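Local coordinates for protein 5-cytosine DNA methyltransferase (Entamoeba histolytica, PDB 3QV2) that probably transfers a methyl group from S-adenosyl-L-methionine to carbon 5 of cytosine in DNA or tRNA, as a Dnmt2-type methyltransferase, at residues Asp156-Asn168 with Ile186-Tyr199. Numbering follows the deposited sequence.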
ATOM      1  N   ASP A 156      -8.690 -14.209   3.874  1.00 20.08           N
ATOM      2  CA  ASP A 156      -8.366 -13.194   2.881  1.00 20.09           C
ATOM      3  C   ASP A 156      -9.569 -12.312   2.563  1.00 19.57           C
ATOM      4  O   ASP A 156     -10.713 -12.700   2.795  1.00 19.79           O
ATOM      5  CB  ASP A 156      -7.836 -13.854   1.607  1.00 20.21           C
ATOM      6  CG  ASP A 156      -8.823 -14.838   1.008  1.00 20.65           C
ATOM      7  OD1 ASP A 156      -9.774 -15.233   1.715  1.00 22.98           O
ATOM      8  OD2 ASP A 156      -8.647 -15.224  -0.166  1.00 15.97           O
ATOM      9  N   ILE A 157      -9.304 -11.125   2.030  1.00 19.20           N
ATOM     10  CA  ILE A 157     -10.374 -10.197   1.689  1.00 21.54           C
ATOM     11  C   ILE A 157      -9.949  -9.214   0.605  1.00 19.65           C
ATOM     12  O   ILE A 157      -8.813  -8.742   0.590  1.00 18.08           O
ATOM     13  CB  ILE A 157     -10.852  -9.403   2.925  1.00 22.51           C
ATOM     14  CG1 ILE A 157     -12.071  -8.546   2.572  1.00 23.51           C
ATOM     15  CG2 ILE A 157      -9.728  -8.536   3.473  1.00 22.01           C
ATOM     16  CD1 ILE A 157     -12.601  -7.726   3.729  1.00 23.79           C
ATOM     17  N   ILE A 158     -10.870  -8.926  -0.307  1.00 18.54           N
ATOM     18  CA  ILE A 158     -10.680  -7.872  -1.291  1.00 15.11           C
ATOM     19  C   ILE A 158     -11.579  -6.702  -0.914  1.00 14.98           C
ATOM     20  O   ILE A 158     -12.804  -6.829  -0.919  1.00 22.01           O
ATOM     21  CB  ILE A 158     -11.043  -8.349  -2.708  1.00 15.21           C
ATOM     22  CG1 ILE A 158     -10.090  -9.455  -3.160  1.00 13.31           C
ATOM     23  CG2 ILE A 158     -11.012  -7.186  -3.685  1.00 15.30           C
ATOM     24  CD1 ILE A 158     -10.353  -9.948  -4.569  1.00 15.96           C
ATOM     25  N   CYS A 159     -10.976  -5.568  -0.574  1.00 13.12           N
ATOM     26  CA  CYS A 159     -11.750  -4.408  -0.150  1.00 13.74           C
ATOM     27  C   CYS A 159     -11.071  -3.094  -0.521  1.00 14.76           C
ATOM     28  O   CYS A 159      -9.913  -3.076  -0.934  1.00 12.89           O
ATOM     29  CB  CYS A 159     -12.013  -4.459   1.356  1.00 11.94           C
ATOM     30  SG  CYS A 159     -10.526  -4.371   2.375  1.00 26.26           S
ATOM     31  N   SER A 160     -11.805  -1.997  -0.361  1.00 16.75           N
ATOM     32  CA  SER A 160     -11.312  -0.672  -0.718  1.00 16.34           C
ATOM     33  C   SER A 160     -11.506   0.291   0.451  1.00 19.23           C
ATOM     34  O   SER A 160     -12.394   0.092   1.280  1.00 19.82           O
ATOM     35  CB  SER A 160     -12.047  -0.156  -1.958  1.00 18.65           C
ATOM     36  OG  SER A 160     -11.591   1.129  -2.338  1.00 21.34           O
ATOM     37  N   PRO A 161     -10.664   1.335   0.529  1.00 18.47           N
ATOM     38  CA  PRO A 161     -10.764   2.328   1.605  1.00 19.09           C
ATOM     39  C   PRO A 161     -12.156   2.949   1.717  1.00 20.93           C
ATOM     40  O   PRO A 161     -12.573   3.311   2.817  1.00 20.71           O
ATOM     41  CB  PRO A 161      -9.742   3.389   1.191  1.00 19.85           C
ATOM     42  CG  PRO A 161      -8.729   2.632   0.405  1.00 18.91           C
ATOM     43  CD  PRO A 161      -9.506   1.587  -0.347  1.00 18.49           C
ATOM     44  N   ILE A 162     -12.860   3.070   0.597  1.00 21.37           N
ATOM     45  CA  ILE A 162     -14.202   3.642   0.611  1.00 26.19           C
ATOM     46  C   ILE A 162     -15.155   2.787   1.439  1.00 28.26           C
ATOM     47  O   ILE A 162     -16.157   3.279   1.958  1.00 28.34           O
ATOM     48  CB  ILE A 162     -14.775   3.800  -0.811  1.00 28.03           C
ATOM     49  CG1 ILE A 162     -14.989   2.432  -1.459  1.00 28.76           C
ATOM     50  CG2 ILE A 162     -13.859   4.665  -1.662  1.00 28.81           C
ATOM     51  CD1 ILE A 162     -15.763   2.488  -2.759  1.00 26.61           C
ATOM     52  N   ASP A 163     -14.830   1.504   1.562  1.00 26.49           N
ATOM     53  CA  ASP A 163     -15.656   0.573   2.322  1.00 25.68           C
ATOM     54  C   ASP A 163     -15.688   0.927   3.806  1.00 23.57           C
ATOM     55  O   ASP A 163     -16.648   0.607   4.505  1.00 25.12           O
ATOM     56  CB  ASP A 163     -15.175  -0.866   2.121  1.00 26.57           C
ATOM     57  CG  ASP A 163     -15.315  -1.330   0.684  1.00 29.63           C
ATOM     58  OD1 ASP A 163     -16.158  -0.762  -0.041  1.00 30.35           O
ATOM     59  OD2 ASP A 163     -14.585  -2.260   0.281  1.00 29.61           O
ATOM     60  N   ILE A 164     -14.637   1.589   4.283  1.00 20.33           N
ATOM     61  CA  ILE A 164     -14.589   2.032   5.673  1.00 19.24           C
ATOM     62  C   ILE A 164     -14.662   3.553   5.800  1.00 21.58           C
ATOM     63  O   ILE A 164     -14.254   4.121   6.812  1.00 23.16           O
ATOM     64  CB  ILE A 164     -13.335   1.512   6.407  1.00 18.29           C
ATOM     65  CG1 ILE A 164     -12.064   1.960   5.685  1.00 18.92           C
ATOM     66  CG2 ILE A 164     -13.380  -0.004   6.535  1.00 19.24           C
ATOM     67  CD1 ILE A 164     -10.788   1.539   6.380  1.00 15.15           C
ATOM     68  N   GLY A 165     -15.175   4.209   4.765  1.00 21.21           N
ATOM     69  CA  GLY A 165     -15.454   5.633   4.827  1.00 20.89           C
ATOM     70  C   GLY A 165     -14.306   6.551   4.446  1.00 23.89           C
ATOM     71  O   GLY A 165     -14.348   7.748   4.730  1.00 25.57           O
ATOM     72  N   ILE A 166     -13.282   5.999   3.805  1.00 24.65           N
ATOM     73  CA  ILE A 166     -12.169   6.809   3.322  1.00 25.22           C
ATOM     74  C   ILE A 166     -12.386   7.167   1.856  1.00 25.68           C
ATOM     75  O   ILE A 166     -12.540   6.284   1.014  1.00 29.11           O
ATOM     76  CB  ILE A 166     -10.821   6.084   3.494  1.00 26.76           C
ATOM     77  CG1 ILE A 166     -10.589   5.733   4.966  1.00 25.84           C
ATOM     78  CG2 ILE A 166      -9.682   6.945   2.970  1.00 21.61           C
ATOM     79  CD1 ILE A 166     -10.557   6.936   5.883  1.00 23.85           C
ATOM     80  N   PRO A 167     -12.402   8.474   1.550  1.00 25.72           N
ATOM     81  CA  PRO A 167     -12.690   8.978   0.201  1.00 28.80           C
ATOM     82  C   PRO A 167     -11.575   8.680  -0.800  1.00 27.18           C
ATOM     83  O   PRO A 167     -10.968   9.604  -1.342  1.00 25.67           O
ATOM     84  CB  PRO A 167     -12.820  10.489   0.419  1.00 27.16           C
ATOM     85  CG  PRO A 167     -11.978  10.766   1.611  1.00 26.00           C
ATOM     86  CD  PRO A 167     -12.133   9.565   2.501  1.00 25.14           C
ATOM     87  N   ASN A 168     -11.316   7.400  -1.040  1.00 24.60           N
ATOM     88  CA  ASN A 168     -10.313   6.991  -2.016  1.00 22.91           C
ATOM     89  C   ASN A 168     -10.494   5.544  -2.449  1.00 24.20           C
ATOM     90  O   ASN A 168     -10.554   4.639  -1.618  1.00 26.19           O
ATOM     91  CB  ASN A 168      -8.901   7.201  -1.467  1.00 21.56           C
ATOM     92  CG  ASN A 168      -7.827   6.746  -2.438  1.00 25.62           C
ATOM     93  OD1 ASN A 168      -7.253   5.667  -2.288  1.00 29.71           O
ATOM     94  ND2 ASN A 168      -7.555   7.567  -3.446  1.00 23.39           N
ATOM     95  N   ILE A 186     -14.385 -11.672  10.789  1.00 34.12           N
ATOM     96  CA  ILE A 186     -13.726 -10.419  10.455  1.00 35.82           C
ATOM     97  C   ILE A 186     -14.760  -9.303  10.455  1.00 36.75           C
ATOM     98  O   ILE A 186     -15.926  -9.529  10.132  1.00 35.73           O
ATOM     99  CB  ILE A 186     -13.036 -10.478   9.080  1.00 37.73           C
ATOM    100  CG1 ILE A 186     -12.149  -9.248   8.878  1.00 38.86           C
ATOM    101  CG2 ILE A 186     -14.068 -10.586   7.965  1.00 36.33           C
ATOM    102  CD1 ILE A 186     -11.308  -9.303   7.626  1.00 39.89           C
ATOM    103  N   GLN A 187     -14.339  -8.100  10.826  1.00 38.74           N
ATOM    104  CA  GLN A 187     -15.262  -6.975  10.879  1.00 42.11           C
ATOM    105  C   GLN A 187     -14.605  -5.675  10.435  1.00 39.75           C
ATOM    106  O   GLN A 187     -13.460  -5.389  10.785  1.00 41.30           O
ATOM    107  CB  GLN A 187     -15.835  -6.819  12.290  1.00 49.41           C
ATOM    108  CG  GLN A 187     -14.805  -6.451  13.346  1.00 55.35           C
ATOM    109  CD  GLN A 187     -15.400  -6.385  14.739  1.00 60.26           C
ATOM    110  OE1 GLN A 187     -14.787  -5.854  15.665  1.00 62.69           O
ATOM    111  NE2 GLN A 187     -16.603  -6.926  14.892  1.00 60.70           N
ATOM    112  N   LEU A 188     -15.341  -4.893   9.654  1.00 34.03           N
ATOM    113  CA  LEU A 188     -14.888  -3.570   9.251  1.00 32.42           C
ATOM    114  C   LEU A 188     -15.722  -2.515   9.966  1.00 37.34           C
ATOM    115  O   LEU A 188     -16.942  -2.648  10.081  1.00 41.34           O
ATOM    116  CB  LEU A 188     -15.011  -3.397   7.736  1.00 27.38           C
ATOM    117  CG  LEU A 188     -14.256  -4.400   6.861  1.00 25.55           C
ATOM    118  CD1 LEU A 188     -14.622  -4.220   5.396  1.00 25.00           C
ATOM    119  CD2 LEU A 188     -12.752  -4.275   7.060  1.00 26.67           C
ATOM    120  N   HIS A 189     -15.061  -1.473  10.455  1.00 38.44           N
ATOM    121  CA  HIS A 189     -15.753  -0.370  11.107  1.00 39.93           C
ATOM    122  C   HIS A 189     -15.601   0.889  10.264  1.00 36.17           C
ATOM    123  O   HIS A 189     -14.580   1.080   9.603  1.00 34.38           O
ATOM    124  CB  HIS A 189     -15.186  -0.128  12.506  1.00 46.22           C
ATOM    125  CG  HIS A 189     -14.942  -1.383  13.285  1.00 52.57           C
ATOM    126  ND1 HIS A 189     -13.676  -1.810  13.626  1.00 56.64           N
ATOM    127  CD2 HIS A 189     -15.797  -2.305  13.783  1.00 54.60           C
ATOM    128  CE1 HIS A 189     -13.764  -2.940  14.304  1.00 58.80           C
ATOM    129  NE2 HIS A 189     -15.040  -3.263  14.414  1.00 58.20           N
ATOM    130  N   GLN A 190     -16.617   1.743  10.282  1.00 35.25           N
ATOM    131  CA  GLN A 190     -16.546   2.997   9.545  1.00 33.80           C
ATOM    132  C   GLN A 190     -15.633   3.987  10.255  1.00 33.09           C
ATOM    133  O   GLN A 190     -15.803   4.270  11.440  1.00 32.30           O
ATOM    134  CB  GLN A 190     -17.939   3.592   9.344  1.00 35.34           C
ATOM    135  CG  GLN A 190     -18.823   2.764   8.429  1.00 35.88           C
ATOM    136  CD  GLN A 190     -18.150   2.450   7.107  1.00 36.83           C
ATOM    137  OE1 GLN A 190     -17.865   3.347   6.313  1.00 38.02           O
ATOM    138  NE2 GLN A 190     -17.884   1.172   6.867  1.00 37.03           N
ATOM    139  N   GLU A 191     -14.655   4.505   9.521  1.00 35.63           N
ATOM    140  CA  GLU A 191     -13.722   5.476  10.073  1.00 38.12           C
ATOM    141  C   GLU A 191     -14.434   6.794  10.354  1.00 43.06           C
ATOM    142  O   GLU A 191     -15.428   7.119   9.703  1.00 41.26           O
ATOM    143  CB  GLU A 191     -12.561   5.700   9.105  1.00 37.94           C
ATOM    144  CG  GLU A 191     -11.245   6.010   9.791  1.00 40.71           C
ATOM    145  CD  GLU A 191     -10.785   4.877  10.687  1.00 38.54           C
ATOM    146  OE1 GLU A 191     -10.541   3.766  10.169  1.00 33.59           O
ATOM    147  OE2 GLU A 191     -10.675   5.095  11.912  1.00 42.78           O
ATOM    148  N   LYS A 192     -13.928   7.543  11.329  1.00 48.85           N
ATOM    149  CA  LYS A 192     -14.471   8.857  11.652  1.00 52.14           C
ATOM    150  C   LYS A 192     -14.779   9.613  10.369  1.00 48.19           C
ATOM    151  O   LYS A 192     -13.899   9.798   9.528  1.00 44.86           O
ATOM    152  CB  LYS A 192     -13.472   9.649  12.496  1.00 55.41           C
ATOM    153  CG  LYS A 192     -13.055   8.946  13.776  1.00 58.16           C
ATOM    154  CD  LYS A 192     -14.082   9.138  14.876  1.00 59.91           C
ATOM    155  CE  LYS A 192     -14.009  10.543  15.455  1.00 59.97           C
ATOM    156  NZ  LYS A 192     -12.690  10.807  16.097  1.00 58.47           N
ATOM    157  N   GLU A 193     -16.027  10.045  10.216  1.00 49.45           N
ATOM    158  CA  GLU A 193     -16.452  10.690   8.977  1.00 50.87           C
ATOM    159  C   GLU A 193     -15.419  11.689   8.469  1.00 48.05           C
ATOM    160  O   GLU A 193     -14.804  12.422   9.244  1.00 46.94           O
ATOM    161  CB  GLU A 193     -17.807  11.382   9.143  1.00 52.99           C
ATOM    162  CG  GLU A 193     -18.362  11.926   7.834  1.00 56.34           C
ATOM    163  CD  GLU A 193     -19.367  13.046   8.033  1.00 58.51           C
ATOM    164  OE1 GLU A 193     -19.629  13.414   9.197  1.00 57.60           O
ATOM    165  OE2 GLU A 193     -19.888  13.561   7.021  1.00 59.36           O
ATOM    166  N   SER A 194     -15.230  11.705   7.157  1.00 46.39           N
ATOM    167  CA  SER A 194     -14.299  12.631   6.539  1.00 44.05           C
ATOM    168  C   SER A 194     -14.654  12.839   5.075  1.00 40.67           C
ATOM    169  O   SER A 194     -15.226  11.957   4.434  1.00 39.74           O
ATOM    170  CB  SER A 194     -12.867  12.111   6.659  1.00 42.01           C
ATOM    171  OG  SER A 194     -12.698  10.923   5.904  1.00 42.29           O
ATOM    172  N   MET A 195     -14.318  14.013   4.557  1.00 39.05           N
ATOM    173  CA  MET A 195     -14.507  14.314   3.147  1.00 38.95           C
ATOM    174  C   MET A 195     -13.141  14.586   2.531  1.00 37.07           C
ATOM    175  O   MET A 195     -12.136  14.641   3.238  1.00 39.77           O
ATOM    176  CB  MET A 195     -15.418  15.532   2.976  1.00 38.49           C
ATOM    177  CG  MET A 195     -16.598  15.309   2.038  1.00 42.08           C
ATOM    178  SD  MET A 195     -17.825  14.155   2.686  1.00 63.58           S
ATOM    179  CE  MET A 195     -18.416  15.054   4.119  1.00 91.77           C
ATOM    180  N   ILE A 196     -13.104  14.749   1.212  1.00 30.42           N
ATOM    181  CA  ILE A 196     -11.861  15.076   0.524  1.00 26.51           C
ATOM    182  C   ILE A 196     -11.258  16.339   1.127  1.00 29.15           C
ATOM    183  O   ILE A 196     -10.040  16.532   1.113  1.00 27.80           O
ATOM    184  CB  ILE A 196     -12.095  15.293  -0.981  1.00 25.76           C
ATOM    185  CG1 ILE A 196     -12.781  14.073  -1.600  1.00 26.31           C
ATOM    186  CG2 ILE A 196     -10.782  15.595  -1.692  1.00 23.33           C
ATOM    187  CD1 ILE A 196     -12.961  14.179  -3.096  1.00 26.81           C
ATOM    188  N   SER A 197     -12.125  17.190   1.664  1.00 33.09           N
ATOM    189  CA  SER A 197     -11.710  18.444   2.281  1.00 34.79           C
ATOM    190  C   SER A 197     -10.643  18.228   3.353  1.00 36.07           C
ATOM    191  O   SER A 197      -9.674  18.981   3.437  1.00 36.63           O
ATOM    192  CB  SER A 197     -12.921  19.152   2.898  1.00 36.58           C
ATOM    193  OG  SER A 197     -14.036  19.128   2.020  1.00 40.21           O
ATOM    194  N   ASN A 198     -10.828  17.191   4.166  1.00 37.24           N
ATOM    195  CA  ASN A 198      -9.965  16.942   5.321  1.00 37.25           C
ATOM    196  C   ASN A 198      -8.501  16.658   4.985  1.00 35.02           C
ATOM    197  O   ASN A 198      -7.635  16.732   5.856  1.00 35.95           O
ATOM    198  CB  ASN A 198     -10.531  15.799   6.172  1.00 38.70           C
ATOM    199  CG  ASN A 198     -11.898  16.120   6.748  1.00 41.95           C
ATOM    200  OD1 ASN A 198     -12.926  15.853   6.124  1.00 41.70           O
ATOM    201  ND2 ASN A 198     -11.917  16.693   7.947  1.00 43.54           N
ATOM    202  N   TYR A 199      -8.222  16.337   3.728  1.00 31.46           N
ATOM    203  CA  TYR A 199      -6.880  15.912   3.342  1.00 28.60           C
ATOM    204  C   TYR A 199      -6.133  16.964   2.528  1.00 28.49           C
ATOM    205  O   TYR A 199      -4.964  16.782   2.188  1.00 27.12           O
ATOM    206  CB  TYR A 199      -6.950  14.600   2.559  1.00 28.23           C
ATOM    207  CG  TYR A 199      -7.736  13.509   3.258  1.00 27.22           C
ATOM    208  CD1 TYR A 199      -9.117  13.426   3.126  1.00 26.88           C
ATOM    209  CD2 TYR A 199      -7.096  12.561   4.047  1.00 24.46           C
ATOM    210  CE1 TYR A 199      -9.839  12.433   3.762  1.00 25.86           C
ATOM    211  CE2 TYR A 199      -7.810  11.564   4.685  1.00 25.58           C
ATOM    212  CZ  TYR A 199      -9.181  11.506   4.538  1.00 26.07           C
ATOM    213  OH  TYR A 199      -9.902  10.517   5.170  1.00 25.82           O
TER
HETATM  214  O   HOH W   1     -19.011   2.843   3.673  1.00 35.66           O
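Q190 reaches the main chain of 156-168 with its amide: NE2 donates to D163 O at 2.7 Å, almost straight (174°), on a lone pair in the carbonyl plane. With CG beside the backbone N (chi1 -67°) and the chain bent at chi2, the amide folds back over the I164-G165 peptide, and a water lies within hydrogen-bonding distance of OE1. One residue on, E191 N gives a second bond to I164 O, 2.8 Å long. Both acceptors are consecutive carbonyls in the bend that follows P161, and a glutamine suits the place because its long, uncharged amide can donate to a carbonyl. G165, at positive phi (88°), a backbone shape that glycine adopts easily, passes close to OE1.

The branched I164 lays CB and CG2 against H189 O, while CG2 meets L188 CB at 4.0 Å. Beyond it, I157 CD1 touches the ends of I186 and L188. In the other direction I166 CD1 lies near E191 CB and Y199 OH. The ring of P167, centre of an inverse gamma turn, approaches the Y199 ring obliquely, CG to CE1 3.5 Å, and I196 CG1 borders its CB. S194 OG and Y199 OH share a hydrogen bond of 2.9 Å beside P167 CD, pairing the phenol oxygen within this apolar packing.

Two bonds to consecutive carbonyls thus fix the loop's alignment after edge strand 153-159 of the Rossmann-like sheet, and apolar contacts extend that join both ways, aliphatic toward I157 and proline-aromatic toward Y199.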